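Local coordinates for protein fuculose-1-phosphate aldolase (PDB 4XXF) that is a tetrameric, zinc-binding enzyme of the class II aldolase and adducin family, with the AraD-like fold, at residues P10-V15 with R19-E24; A65-T70 with H250-E255; S120-A125 with V206-D211; K173-L178 with L183-T188; T189-V194 with P243-I248. All blocks are in the same frame, centred on the assembly; numbering follows the deposited sequence. Where two conformers were deposited one is given.

Contact 1: residues P10-V15 with R19-E24; sequences PTFATV and RAWLKE
Trp21 receives both Phe12 and Pro10 over the same face of its indole; two conformers of Trp21 are deposited, and what follows holds for one of them. Its CB is the first atom to touch, 3.5 Å from Phe12 CE1. With CG anti to the backbone N (chi1 169°), the indole swings out toward the loop, and CG comes to 3.4 Å from the same CE1. One atom on, CD1 sits 3.4 Å from Phe12 CZ. The two aromatic rings meet obliquely, their planes 48° apart, and NE1 lies in plane at the edge of the phenyl ring. Past NE1 the partner changes to proline: CZ2 is 3.7 Å from Pro10 CD. At the far end Pro10 CG stands 3.8 Å from the centroid of the six-membered ring, 6° off its normal, a CH-pi contact. The N-terminal loop here runs back along helix 15-36, which starts right after its N-cap residue, Thr14, whose OG1 accepts from Ala17 N. The first turn follows, with Arg19 N donating to Val15 O at 2.9 Å. The Arg19 guanidinium passes Val15 CG1 on its way to salt bridges with Asp50 and Glu52.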
# COMPACT_ATOMS: atom_id res chain seq x y z
N PRO A 10 -3.39 -24.08 -23.24
CA PRO A 10 -3.53 -25.52 -23.47
C PRO A 10 -4.31 -25.83 -24.75
O PRO A 10 -4.99 -24.95 -25.28
CB PRO A 10 -4.31 -26.00 -22.24
CG PRO A 10 -5.02 -24.78 -21.75
CD PRO A 10 -4.12 -23.62 -22.04
N THR A 11 -4.17 -27.04 -25.27
CA THR A 11 -4.94 -27.46 -26.44
C THR A 11 -6.40 -27.66 -26.02
O THR A 11 -6.67 -28.08 -24.90
CB THR A 11 -4.39 -28.76 -27.05
OG1 THR A 11 -2.99 -28.60 -27.31
CG2 THR A 11 -5.09 -29.09 -28.36
N PHE A 12 -7.33 -27.34 -26.91
CA PHE A 12 -8.75 -27.50 -26.61
C PHE A 12 -9.39 -28.56 -27.48
O PHE A 12 -9.31 -28.50 -28.71
CB PHE A 12 -9.48 -26.17 -26.77
CG PHE A 12 -8.87 -25.05 -25.98
CD1 PHE A 12 -8.89 -25.07 -24.59
CD2 PHE A 12 -8.27 -23.98 -26.62
CE1 PHE A 12 -8.32 -24.04 -23.86
CE2 PHE A 12 -7.71 -22.94 -25.89
CZ PHE A 12 -7.74 -22.98 -24.52
N ALA A 13 -10.05 -29.52 -26.85
CA ALA A 13 -10.63 -30.64 -27.58
C ALA A 13 -11.84 -30.24 -28.41
O ALA A 13 -12.02 -30.70 -29.54
CB ALA A 13 -11.00 -31.75 -26.60
N THR A 14 -12.69 -29.39 -27.84
CA THR A 14 -13.89 -28.92 -28.51
C THR A 14 -14.03 -27.41 -28.31
O THR A 14 -13.40 -26.83 -27.42
CB THR A 14 -15.17 -29.59 -27.96
OG1 THR A 14 -15.36 -29.20 -26.59
CG2 THR A 14 -15.07 -31.11 -28.05
N VAL A 15 -14.87 -26.79 -29.13
CA VAL A 15 -15.16 -25.36 -29.00
C VAL A 15 -15.81 -25.07 -27.65
O VAL A 15 -15.53 -24.04 -27.03
CB VAL A 15 -16.06 -24.87 -30.16
CG1 VAL A 15 -16.50 -23.43 -29.92
CG2 VAL A 15 -15.33 -24.97 -31.47
N ARG A 19 -14.42 -22.49 -24.88
CA ARG A 19 -15.23 -21.42 -24.32
C ARG A 19 -15.21 -21.47 -22.80
O ARG A 19 -15.10 -20.43 -22.14
CB ARG A 19 -16.67 -21.53 -24.84
CG ARG A 19 -17.57 -20.41 -24.34
CD ARG A 19 -18.98 -20.57 -24.87
NE ARG A 19 -19.05 -20.30 -26.30
CZ ARG A 19 -19.38 -21.19 -27.23
NH1 ARG A 19 -19.70 -22.43 -26.89
NH2 ARG A 19 -19.40 -20.82 -28.50
N ALA A 20 -15.30 -22.67 -22.23
CA ALA A 20 -15.27 -22.80 -20.77
C ALA A 20 -13.94 -22.31 -20.20
O ALA A 20 -13.91 -21.62 -19.17
CB ALA A 20 -15.55 -24.24 -20.35
N TRP A 21 -12.84 -22.65 -20.87
CA TRP A 21 -11.51 -22.20 -20.44
C TRP A 21 -11.40 -20.68 -20.50
O TRP A 21 -10.93 -20.03 -19.56
CB TRP A 21 -10.41 -22.82 -21.32
CG TRP A 21 -9.06 -22.18 -21.09
CD1 TRP A 21 -8.52 -21.10 -21.75
CD2 TRP A 21 -8.10 -22.56 -20.10
NE1 TRP A 21 -7.28 -20.80 -21.23
CE2 TRP A 21 -7.00 -21.68 -20.22
CE3 TRP A 21 -8.06 -23.56 -19.12
CZ2 TRP A 21 -5.87 -21.78 -19.41
CZ3 TRP A 21 -6.93 -23.66 -18.31
CH2 TRP A 21 -5.86 -22.77 -18.46
N LEU A 22 -11.83 -20.11 -21.62
CA LEU A 22 -11.72 -18.67 -21.83
C LEU A 22 -12.57 -17.88 -20.85
O LEU A 22 -12.12 -16.85 -20.35
CB LEU A 22 -12.10 -18.31 -23.26
CG LEU A 22 -11.11 -18.75 -24.35
CD1 LEU A 22 -11.71 -18.52 -25.72
CD2 LEU A 22 -9.77 -18.03 -24.22
N LYS A 23 -13.78 -18.33 -20.55
CA LYS A 23 -14.61 -17.63 -19.58
C LYS A 23 -13.96 -17.65 -18.19
O LYS A 23 -13.92 -16.63 -17.50
CB LYS A 23 -16.02 -18.23 -19.54
CG LYS A 23 -16.85 -17.93 -20.79
CD LYS A 23 -18.25 -18.55 -20.76
CE LYS A 23 -19.12 -17.89 -19.69
NZ LYS A 23 -20.47 -18.51 -19.66
N GLU A 24 -13.45 -18.81 -17.78
CA GLU A 24 -12.77 -18.86 -16.49
C GLU A 24 -11.53 -17.95 -16.50
O GLU A 24 -11.22 -17.28 -15.50
CB GLU A 24 -12.39 -20.29 -16.13
CG GLU A 24 -11.68 -20.38 -14.77
CD GLU A 24 -11.06 -21.73 -14.49
OE1 GLU A 24 -11.25 -22.68 -15.27
OE2 GLU A 24 -10.35 -21.84 -13.46

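Contact 2: residues A65-T70 with H250-E255; sequences AFRLMT and HLQGEE
Arg67 NH1 donates to Glu255 OE1 at 3.1 Å, with 154° at the hydrogen, in a salt bridge that pins a loop of the AraD-like fold, at its 3-10 turn 66-68, to the last turns of the C-terminal helix 234-256. The carboxylate oxygen uses its syn lone pair. The two flat groups are nearly coplanar, although OE1 is tilted somewhat out of the guanidinium plane. Arg31 of helix 15-36 joins from the same chain: its NH1 makes a second salt bridge to Glu255 OE1 and also bonds to Gln252 OE1, so one carboxylate draws two arginines together. Gln252 adds an amide-guanidinium stack. Its amide lies over one face of Arg67, the planes 21° apart, with NE2 3.7 Å from Arg67 CZ. A bend at chi2 (64°) in the otherwise stretched arginine sets the guanidinium with the glutamine over its face and the glutamate at its edge. This is also ground where subunits meet, since Arg67 packs on Val247 of the second subunit. Further out Thr70 joins in: while its OG1 is bonded to Asp73, its methyl CG2 rests 3.7 Å from Glu255 O.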
# COMPACT_ATOMS: atom_id res chain seq x y z
N ALA A 65 -18.69 -5.59 -8.94
CA ALA A 65 -17.32 -5.46 -8.47
C ALA A 65 -16.42 -6.51 -9.09
O ALA A 65 -16.74 -7.70 -9.09
CB ALA A 65 -17.27 -5.59 -6.97
N PHE A 66 -15.26 -6.08 -9.59
CA PHE A 66 -14.29 -7.03 -10.13
C PHE A 66 -13.91 -8.09 -9.09
O PHE A 66 -13.71 -9.26 -9.43
CB PHE A 66 -13.02 -6.31 -10.60
CG PHE A 66 -13.16 -5.56 -11.91
CD1 PHE A 66 -14.39 -5.28 -12.48
CD2 PHE A 66 -12.01 -5.12 -12.55
CE1 PHE A 66 -14.46 -4.58 -13.68
CE2 PHE A 66 -12.07 -4.42 -13.75
CZ PHE A 66 -13.31 -4.14 -14.31
N ARG A 67 -13.82 -7.68 -7.82
CA ARG A 67 -13.46 -8.56 -6.71
C ARG A 67 -14.43 -9.72 -6.53
O ARG A 67 -14.07 -10.74 -5.94
CB ARG A 67 -13.38 -7.71 -5.43
CG ARG A 67 -13.25 -8.47 -4.11
CD ARG A 67 -11.93 -9.24 -4.06
NE ARG A 67 -11.73 -9.92 -2.78
CZ ARG A 67 -12.28 -11.08 -2.45
NH1 ARG A 67 -13.09 -11.70 -3.29
NH2 ARG A 67 -12.02 -11.62 -1.27
N LEU A 68 -15.66 -9.57 -7.02
CA LEU A 68 -16.69 -10.59 -6.84
C LEU A 68 -17.05 -11.31 -8.14
O LEU A 68 -17.99 -12.10 -8.16
CB LEU A 68 -17.95 -9.97 -6.24
CG LEU A 68 -17.69 -9.22 -4.92
CD1 LEU A 68 -18.95 -8.49 -4.48
CD2 LEU A 68 -17.21 -10.16 -3.81
N MET A 69 -16.31 -11.05 -9.22
CA MET A 69 -16.62 -11.63 -10.53
C MET A 69 -16.62 -13.16 -10.46
O MET A 69 -15.72 -13.75 -9.87
CB MET A 69 -15.61 -11.15 -11.57
CG MET A 69 -16.04 -11.38 -13.02
SD MET A 69 -17.53 -10.44 -13.48
CE MET A 69 -17.19 -8.82 -12.77
N THR A 70 -17.62 -13.78 -11.07
CA THR A 70 -17.65 -15.24 -11.23
C THR A 70 -17.99 -15.57 -12.67
O THR A 70 -18.49 -14.72 -13.41
CB THR A 70 -18.67 -15.95 -10.31
OG1 THR A 70 -20.00 -15.69 -10.77
CG2 THR A 70 -18.53 -15.48 -8.86
N HIS A 250 -5.03 -19.75 -6.76
CA HIS A 250 -4.78 -20.23 -5.40
C HIS A 250 -5.61 -19.44 -4.38
O HIS A 250 -6.21 -20.04 -3.49
CB HIS A 250 -3.29 -20.11 -5.08
CG HIS A 250 -2.94 -20.48 -3.68
ND1 HIS A 250 -2.97 -21.78 -3.22
CD2 HIS A 250 -2.54 -19.72 -2.63
CE1 HIS A 250 -2.60 -21.80 -1.95
NE2 HIS A 250 -2.34 -20.56 -1.57
N LEU A 251 -5.67 -18.13 -4.52
CA LEU A 251 -6.34 -17.29 -3.52
C LEU A 251 -7.86 -17.35 -3.59
O LEU A 251 -8.54 -17.38 -2.57
CB LEU A 251 -5.90 -15.83 -3.65
CG LEU A 251 -4.43 -15.54 -3.39
CD1 LEU A 251 -4.13 -14.07 -3.68
CD2 LEU A 251 -4.02 -15.91 -1.98
N GLN A 252 -8.39 -17.31 -4.81
CA GLN A 252 -9.82 -17.05 -4.99
C GLN A 252 -10.51 -17.95 -6.00
O GLN A 252 -11.70 -17.78 -6.27
CB GLN A 252 -10.04 -15.58 -5.39
CG GLN A 252 -9.79 -14.64 -4.21
CD GLN A 252 -9.78 -13.16 -4.59
OE1 GLN A 252 -10.37 -12.76 -5.60
NE2 GLN A 252 -9.10 -12.35 -3.79
N GLY A 253 -9.79 -18.93 -6.54
CA GLY A 253 -10.36 -19.82 -7.54
C GLY A 253 -11.65 -20.50 -7.13
O GLY A 253 -12.58 -20.59 -7.92
N GLU A 254 -11.73 -20.97 -5.89
CA GLU A 254 -12.95 -21.63 -5.43
C GLU A 254 -14.15 -20.69 -5.53
O GLU A 254 -15.26 -21.13 -5.85
CB GLU A 254 -12.80 -22.14 -4.00
CG GLU A 254 -11.76 -23.23 -3.83
CD GLU A 254 -11.75 -23.82 -2.44
OE1 GLU A 254 -12.68 -23.52 -1.66
OE2 GLU A 254 -10.81 -24.58 -2.12
N GLU A 255 -13.93 -19.41 -5.27
CA GLU A 255 -14.99 -18.39 -5.37
C GLU A 255 -15.36 -18.09 -6.82
O GLU A 255 -16.53 -18.08 -7.19
CB GLU A 255 -14.56 -17.07 -4.71
CG GLU A 255 -14.41 -17.09 -3.18
CD GLU A 255 -14.02 -15.73 -2.58
OE1 GLU A 255 -13.91 -14.72 -3.32
OE2 GLU A 255 -13.82 -15.67 -1.35

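Contact 3: residues S120-A125 with V206-D211; sequences STYGKA and VQLLAD
Leu208 points its CD1 methyl straight at the helix of Tyr122 and Ala125, and almost everything that passes between the two segments goes through that one carbon. It arrives at the edge of the tyrosine ring, near the ring plane, 4.0 Å from Tyr122 CD1, so the aromatic face is not what it meets. On its other contacts, the same methyl lies 3.8 Å from Ala125 CB and 3.6 Å from Tyr122 O. It thus seats in a shallow notch made by a ring edge, a carbonyl and the methyl of the residue three positions on. Tyr122 has CG anti to its own carbonyl carbon (chi1 -61°), which lays the ring back beside the helix and turns its CD1 edge to the leucine. Leu208 has the same first torsion, its CG also opposite the carbonyl carbon (chi1 -68°), and from there CD1 extends across to the notch.

The short helix 121-127 follows directly on strand 114-118 and zinc ligand His119, and its start is gripped from helix 190-213: the Glu201 carboxylate takes bonds from Ser120 OG, Tyr122 N and Gly123 N, while the Ser120 side chain itself caps nothing. Tyr122 packs on Leu209 of the second subunit and Leu208 on Ala213 of the same neighbour, so these two helices of the AraD-like fold lie at an interface of the tetramer.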
# COMPACT_ATOMS: atom_id res chain seq x y z
N SER A 120 -6.88 2.62 -13.76
CA SER A 120 -5.87 2.36 -12.74
C SER A 120 -5.13 3.63 -12.38
O SER A 120 -4.96 4.52 -13.22
CB SER A 120 -4.90 1.27 -13.21
OG SER A 120 -4.39 1.58 -14.51
N THR A 121 -4.71 3.71 -11.13
CA THR A 121 -4.20 4.94 -10.54
C THR A 121 -3.02 5.55 -11.27
O THR A 121 -3.04 6.73 -11.61
CB THR A 121 -3.78 4.68 -9.09
OG1 THR A 121 -4.92 4.22 -8.35
CG2 THR A 121 -3.29 5.96 -8.44
N TYR A 122 -1.99 4.75 -11.53
CA TYR A 122 -0.76 5.29 -12.08
C TYR A 122 -0.89 5.56 -13.57
O TYR A 122 -0.37 6.56 -14.06
CB TYR A 122 0.43 4.37 -11.76
CG TYR A 122 0.61 4.21 -10.27
CD1 TYR A 122 0.92 5.32 -9.48
CD2 TYR A 122 0.44 2.99 -9.64
CE1 TYR A 122 1.06 5.21 -8.11
CE2 TYR A 122 0.57 2.86 -8.26
CZ TYR A 122 0.88 3.98 -7.50
OH TYR A 122 1.03 3.88 -6.14
N GLY A 123 -1.57 4.69 -14.29
CA GLY A 123 -1.82 4.93 -15.71
C GLY A 123 -2.64 6.19 -15.90
O GLY A 123 -2.39 6.98 -16.81
N LYS A 124 -3.64 6.37 -15.05
CA LYS A 124 -4.47 7.56 -15.10
C LYS A 124 -3.63 8.82 -14.81
O LYS A 124 -3.67 9.79 -15.58
CB LYS A 124 -5.62 7.40 -14.10
CG LYS A 124 -6.47 8.62 -13.93
CD LYS A 124 -7.80 8.30 -13.26
CE LYS A 124 -7.65 7.50 -11.99
NZ LYS A 124 -8.99 7.35 -11.34
N ALA A 125 -2.86 8.81 -13.74
CA ALA A 125 -2.04 9.96 -13.40
C ALA A 125 -1.02 10.26 -14.49
O ALA A 125 -0.82 11.41 -14.89
CB ALA A 125 -1.33 9.75 -12.06
N VAL A 206 6.52 3.74 -12.08
CA VAL A 206 7.96 3.96 -12.05
C VAL A 206 8.32 5.33 -12.63
O VAL A 206 9.13 6.06 -12.04
CB VAL A 206 8.69 2.83 -12.83
CG1 VAL A 206 10.11 3.23 -13.16
CG2 VAL A 206 8.65 1.53 -12.02
N GLN A 207 7.72 5.71 -13.75
CA GLN A 207 8.04 7.00 -14.34
C GLN A 207 7.59 8.15 -13.44
O GLN A 207 8.31 9.14 -13.32
CB GLN A 207 7.42 7.15 -15.74
CG GLN A 207 7.76 8.52 -16.36
CD GLN A 207 7.74 8.57 -17.87
OE1 GLN A 207 7.51 7.56 -18.55
NE2 GLN A 207 7.99 9.75 -18.40
N LEU A 208 6.41 8.03 -12.82
CA LEU A 208 5.94 9.08 -11.91
C LEU A 208 6.90 9.24 -10.72
O LEU A 208 7.22 10.36 -10.30
CB LEU A 208 4.52 8.78 -11.41
CG LEU A 208 3.44 8.88 -12.49
CD1 LEU A 208 2.17 8.16 -12.06
CD2 LEU A 208 3.15 10.34 -12.85
N LEU A 209 7.39 8.12 -10.19
CA LEU A 209 8.36 8.14 -9.08
C LEU A 209 9.67 8.79 -9.49
O LEU A 209 10.20 9.68 -8.82
CB LEU A 209 8.66 6.72 -8.60
CG LEU A 209 7.59 6.05 -7.74
CD1 LEU A 209 7.79 4.54 -7.71
CD2 LEU A 209 7.63 6.62 -6.31
N ALA A 210 10.22 8.35 -10.62
CA ALA A 210 11.52 8.80 -11.06
C ALA A 210 11.49 10.25 -11.53
O ALA A 210 12.39 11.03 -11.20
CB ALA A 210 12.06 7.88 -12.16
N ASP A 211 10.47 10.63 -12.30
CA ASP A 211 10.40 11.98 -12.82
C ASP A 211 10.22 13.00 -11.70
O ASP A 211 10.71 14.12 -11.80
CB ASP A 211 9.27 12.13 -13.85
CG ASP A 211 9.62 11.56 -15.23
OD1 ASP A 211 10.70 10.96 -15.42
OD2 ASP A 211 8.78 11.71 -16.14

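Contact 4: residues K173-L178 with L183-T188; sequences KKAIIL and LLTVGT
Ile176 CG1 and Leu184 CG both lie anti to the backbone N (chi1 -177° and 178°), which in the isoleucine leaves CG2 to face across, 3.9 Å from Leu184 CB. For Ile177 and Leu183 the torsion differs: CG1 and CG are each anti to the carbonyl carbon, and the two side chains run side by side, Ile177 CG1 4.0 Å from Leu183 CD2. Between the strands, Ile176 and Leu184 form the hydrogen-bonded antiparallel pair, Ile176 N giving to Leu184 O at 2.9 Å and Leu184 N to Ile176 O at 3.1 Å. Beyond it, Val186 N reaches Lys174 O at 3.0 Å, the donor tilted 30° from the carbonyl plane. The non-hydrogen-bonded pair Ala175-Thr185 sits closer, CA to CA 4.2 Å, and Ala175 CB touches Thr185 CG2. Helix 190-213 covers the side bearing Ala175, Leu183 and Thr185; helix 163-170 covers Ile176 and Leu178. This is a beta hairpin in the central sheet of the AraD-like fold, and it leads to the metal: zinc ligand His181 lies in its turn, Leu183 O accepts from ND1 of the ligand His117, and the Leu178 side chain is about 6 Å from a bound zinc ion.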
# COMPACT_ATOMS: atom_id res chain seq x y z
N LYS A 173 -0.20 -1.82 -32.38
CA LYS A 173 0.57 -1.84 -31.13
C LYS A 173 -0.15 -2.59 -30.01
O LYS A 173 -1.34 -2.86 -30.11
CB LYS A 173 0.90 -0.41 -30.72
CG LYS A 173 1.81 0.28 -31.76
CD LYS A 173 2.24 1.67 -31.35
CE LYS A 173 3.25 2.25 -32.34
NZ LYS A 173 2.60 2.55 -33.63
N LYS A 174 0.59 -2.96 -28.96
CA LYS A 174 0.02 -3.79 -27.89
C LYS A 174 -0.73 -2.98 -26.84
O LYS A 174 -1.49 -3.54 -26.05
CB LYS A 174 1.10 -4.61 -27.17
CG LYS A 174 2.18 -3.78 -26.48
CD LYS A 174 3.00 -4.61 -25.48
CE LYS A 174 3.68 -5.81 -26.11
NZ LYS A 174 4.79 -5.42 -27.01
N ALA A 175 -0.54 -1.66 -26.85
CA ALA A 175 -1.09 -0.84 -25.77
C ALA A 175 -1.19 0.60 -26.20
O ALA A 175 -0.51 1.04 -27.13
CB ALA A 175 -0.23 -0.95 -24.51
N ILE A 176 -2.06 1.34 -25.52
CA ILE A 176 -2.20 2.76 -25.78
C ILE A 176 -2.43 3.50 -24.45
O ILE A 176 -3.13 3.04 -23.55
CB ILE A 176 -3.36 3.05 -26.79
CG1 ILE A 176 -3.45 4.54 -27.11
CG2 ILE A 176 -4.70 2.51 -26.27
CD1 ILE A 176 -4.27 4.85 -28.36
N ILE A 177 -1.76 4.64 -24.34
CA ILE A 177 -2.00 5.58 -23.25
C ILE A 177 -2.99 6.60 -23.76
O ILE A 177 -2.72 7.30 -24.74
CB ILE A 177 -0.70 6.24 -22.78
CG1 ILE A 177 0.27 5.15 -22.32
CG2 ILE A 177 -0.97 7.26 -21.69
CD1 ILE A 177 1.60 5.67 -21.80
N LEU A 178 -4.16 6.64 -23.13
CA LEU A 178 -5.23 7.54 -23.51
C LEU A 178 -5.16 8.78 -22.64
O LEU A 178 -5.42 8.71 -21.44
CB LEU A 178 -6.58 6.84 -23.36
CG LEU A 178 -6.72 5.51 -24.11
CD1 LEU A 178 -7.95 4.76 -23.60
CD2 LEU A 178 -6.81 5.74 -25.61
N LEU A 183 -5.23 3.62 -19.36
CA LEU A 183 -4.55 2.63 -20.19
C LEU A 183 -5.51 1.65 -20.85
O LEU A 183 -6.53 1.28 -20.27
CB LEU A 183 -3.57 1.83 -19.34
CG LEU A 183 -2.61 2.63 -18.46
CD1 LEU A 183 -1.78 1.64 -17.64
CD2 LEU A 183 -1.72 3.49 -19.31
N LEU A 184 -5.14 1.19 -22.03
CA LEU A 184 -5.83 0.07 -22.67
C LEU A 184 -4.78 -0.84 -23.31
O LEU A 184 -3.83 -0.35 -23.94
CB LEU A 184 -6.84 0.59 -23.70
CG LEU A 184 -7.63 -0.45 -24.50
CD1 LEU A 184 -8.97 0.12 -24.90
CD2 LEU A 184 -6.89 -0.89 -25.76
N THR A 185 -4.95 -2.15 -23.16
CA THR A 185 -4.03 -3.11 -23.76
C THR A 185 -4.80 -4.16 -24.54
O THR A 185 -5.99 -4.39 -24.29
CB THR A 185 -3.14 -3.81 -22.72
OG1 THR A 185 -3.97 -4.57 -21.83
CG2 THR A 185 -2.32 -2.80 -21.94
N VAL A 186 -4.12 -4.79 -25.49
CA VAL A 186 -4.74 -5.83 -26.30
C VAL A 186 -3.82 -7.04 -26.36
O VAL A 186 -2.62 -6.92 -26.12
CB VAL A 186 -5.05 -5.34 -27.74
CG1 VAL A 186 -5.89 -4.07 -27.71
CG2 VAL A 186 -3.76 -5.12 -28.53
N GLY A 187 -4.39 -8.20 -26.65
CA GLY A 187 -3.59 -9.40 -26.77
C GLY A 187 -4.19 -10.44 -27.68
O GLY A 187 -5.40 -10.47 -27.92
N THR A 188 -3.33 -11.32 -28.18
CA THR A 188 -3.80 -12.50 -28.89
C THR A 188 -4.35 -13.53 -27.91
O THR A 188 -5.02 -14.48 -28.32
CB THR A 188 -2.68 -13.15 -29.73
OG1 THR A 188 -1.62 -13.59 -28.88
CG2 THR A 188 -2.15 -12.16 -30.77

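Contact 5: residues T189-V194 with P243-I248; sequences TIDSAV and PYFQVI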
# COMPACT_ATOMS: atom_id res chain seq x y z
N THR A 189 -4.06 -13.33 -26.62
CA THR A 189 -4.65 -14.11 -25.54
C THR A 189 -5.06 -13.17 -24.43
O THR A 189 -4.55 -12.06 -24.35
CB THR A 189 -3.69 -15.17 -24.95
OG1 THR A 189 -2.52 -14.53 -24.44
CG2 THR A 189 -3.32 -16.23 -25.98
N ILE A 190 -5.99 -13.61 -23.59
CA ILE A 190 -6.31 -12.89 -22.37
C ILE A 190 -5.04 -12.68 -21.55
O ILE A 190 -4.78 -11.59 -21.04
CB ILE A 190 -7.33 -13.67 -21.53
CG1 ILE A 190 -8.66 -13.78 -22.26
CG2 ILE A 190 -7.50 -13.04 -20.15
CD1 ILE A 190 -9.51 -14.93 -21.74
N ASP A 191 -4.23 -13.73 -21.47
CA ASP A 191 -3.03 -13.69 -20.63
C ASP A 191 -2.07 -12.59 -21.06
O ASP A 191 -1.60 -11.82 -20.23
CB ASP A 191 -2.32 -15.04 -20.69
CG ASP A 191 -3.20 -16.20 -20.26
OD1 ASP A 191 -2.78 -16.96 -19.36
OD2 ASP A 191 -4.31 -16.35 -20.80
N SER A 192 -1.79 -12.50 -22.36
CA SER A 192 -0.84 -11.48 -22.79
C SER A 192 -1.42 -10.08 -22.60
O SER A 192 -0.70 -9.19 -22.18
CB SER A 192 -0.39 -11.70 -24.23
OG SER A 192 -1.44 -11.53 -25.16
N ALA A 193 -2.70 -9.88 -22.88
CA ALA A 193 -3.31 -8.56 -22.64
C ALA A 193 -3.16 -8.15 -21.17
O ALA A 193 -2.90 -6.98 -20.87
CB ALA A 193 -4.77 -8.57 -23.04
N VAL A 194 -3.34 -9.11 -20.27
CA VAL A 194 -3.20 -8.87 -18.84
C VAL A 194 -1.75 -8.54 -18.48
O VAL A 194 -1.51 -7.59 -17.73
CB VAL A 194 -3.70 -10.08 -18.04
CG1 VAL A 194 -3.30 -9.98 -16.58
CG2 VAL A 194 -5.21 -10.17 -18.13
N PRO A 243 2.52 -16.07 -13.52
CA PRO A 243 2.47 -16.14 -12.05
C PRO A 243 1.23 -15.44 -11.46
O PRO A 243 0.74 -15.87 -10.42
CB PRO A 243 3.76 -15.44 -11.61
CG PRO A 243 4.27 -14.72 -12.80
CD PRO A 243 3.75 -15.43 -14.01
N TYR A 244 0.71 -14.42 -12.13
CA TYR A 244 -0.46 -13.72 -11.61
C TYR A 244 -1.69 -14.63 -11.66
O TYR A 244 -2.52 -14.63 -10.74
CB TYR A 244 -0.72 -12.41 -12.38
CG TYR A 244 0.44 -11.45 -12.28
CD1 TYR A 244 0.55 -10.55 -11.22
CD2 TYR A 244 1.45 -11.45 -13.25
CE1 TYR A 244 1.65 -9.68 -11.13
CE2 TYR A 244 2.51 -10.60 -13.16
CZ TYR A 244 2.62 -9.72 -12.12
OH TYR A 244 3.70 -8.87 -12.06
N PHE A 245 -1.82 -15.41 -12.73
CA PHE A 245 -2.91 -16.38 -12.81
C PHE A 245 -2.74 -17.53 -11.83
O PHE A 245 -3.72 -17.98 -11.25
CB PHE A 245 -3.04 -16.91 -14.25
CG PHE A 245 -3.66 -15.91 -15.20
CD1 PHE A 245 -5.05 -15.83 -15.30
CD2 PHE A 245 -2.89 -15.02 -15.94
CE1 PHE A 245 -5.65 -14.90 -16.16
CE2 PHE A 245 -3.48 -14.09 -16.80
CZ PHE A 245 -4.88 -14.03 -16.89
N GLN A 246 -1.51 -17.99 -11.62
CA GLN A 246 -1.28 -19.02 -10.62
C GLN A 246 -1.75 -18.55 -9.25
O GLN A 246 -2.46 -19.27 -8.54
CB GLN A 246 0.19 -19.39 -10.53
CG GLN A 246 0.80 -20.03 -11.76
CD GLN A 246 2.31 -19.84 -11.78
OE1 GLN A 246 2.94 -19.73 -10.73
NE2 GLN A 246 2.90 -19.81 -12.97
N VAL A 247 -1.37 -17.33 -8.89
CA VAL A 247 -1.68 -16.82 -7.56
C VAL A 247 -3.17 -16.56 -7.39
O VAL A 247 -3.74 -16.94 -6.36
CB VAL A 247 -0.87 -15.53 -7.25
CG1 VAL A 247 -1.37 -14.86 -5.95
CG2 VAL A 247 0.61 -15.87 -7.12
N ILE A 248 -3.82 -15.95 -8.38
CA ILE A 248 -5.22 -15.63 -8.16
C ILE A 248 -6.08 -16.90 -8.07
O ILE A 248 -7.08 -16.94 -7.34
CB ILE A 248 -5.77 -14.67 -9.26
CG1 ILE A 248 -7.01 -13.92 -8.75
CG2 ILE A 248 -6.05 -15.40 -10.56
CD1 ILE A 248 -6.75 -12.95 -7.59
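Asp191 OD1 takes a salt bridge from Arg25 NH2 of helix 15-36 and at the same time lies over one face of the Phe245 ring, 3.9 Å from Phe245 CE2. Carboxylate and ring are stacked, their planes 23° apart, with OD1 offset toward the rim. Arg25 also makes a cation-pi contact with Phe245, and its charge would plausibly offset an acid placed against an aromatic face. The phenylalanine reaches over with CG anti to its carbonyl carbon (chi1 -75°), and its far end meets aliphatic carbon: CZ is 4.1 Å from Val194 CG2 and 4.3 Å from Ile190 CG2. A capping box begins the helix that carries these partners. Ser192 N donates to Thr189 OG1 at 3.0 Å, and the return bond from Thr189 N to Ser192 OG is weak; Ser192 OG is also hydrogen-bonded to Glu234. On helix 234-256, Tyr244 and Gln246 reach out to bond with the third subunit. The short helical segments cross steeply, at 104° with axes 11.3 Å apart, and the Phe245 ring makes the side-chain contacts between them. Around it, Ala28 of helix 15-36 touches Phe245, and Cys116 of strand 114-118 lies against Val194.

How the contacts relate
Contact 4 lies deepest, about 7 Å from the centre of the chain, and hands over to contact 5 where strand 182-187 runs on into helix 190-213: Thr185 OG1 and Ala193 O are 2.8 Å apart, a probable hydrogen bond. Contact 3 uses the far end of that helix and touches contact 4 through Gly123 CA and Leu183 CG at 3.7 Å. These two flank the zinc ligands, His117 and His119 leading into contact 3 and His181 falling between the strands of contact 4. Contact 5 meets contact 1 at Leu22 O and Ile190 CD1, 3.5 Å apart, and shares helix 234-256 with contact 2. Contacts 1 and 3 are about 36 Å apart, centre to centre.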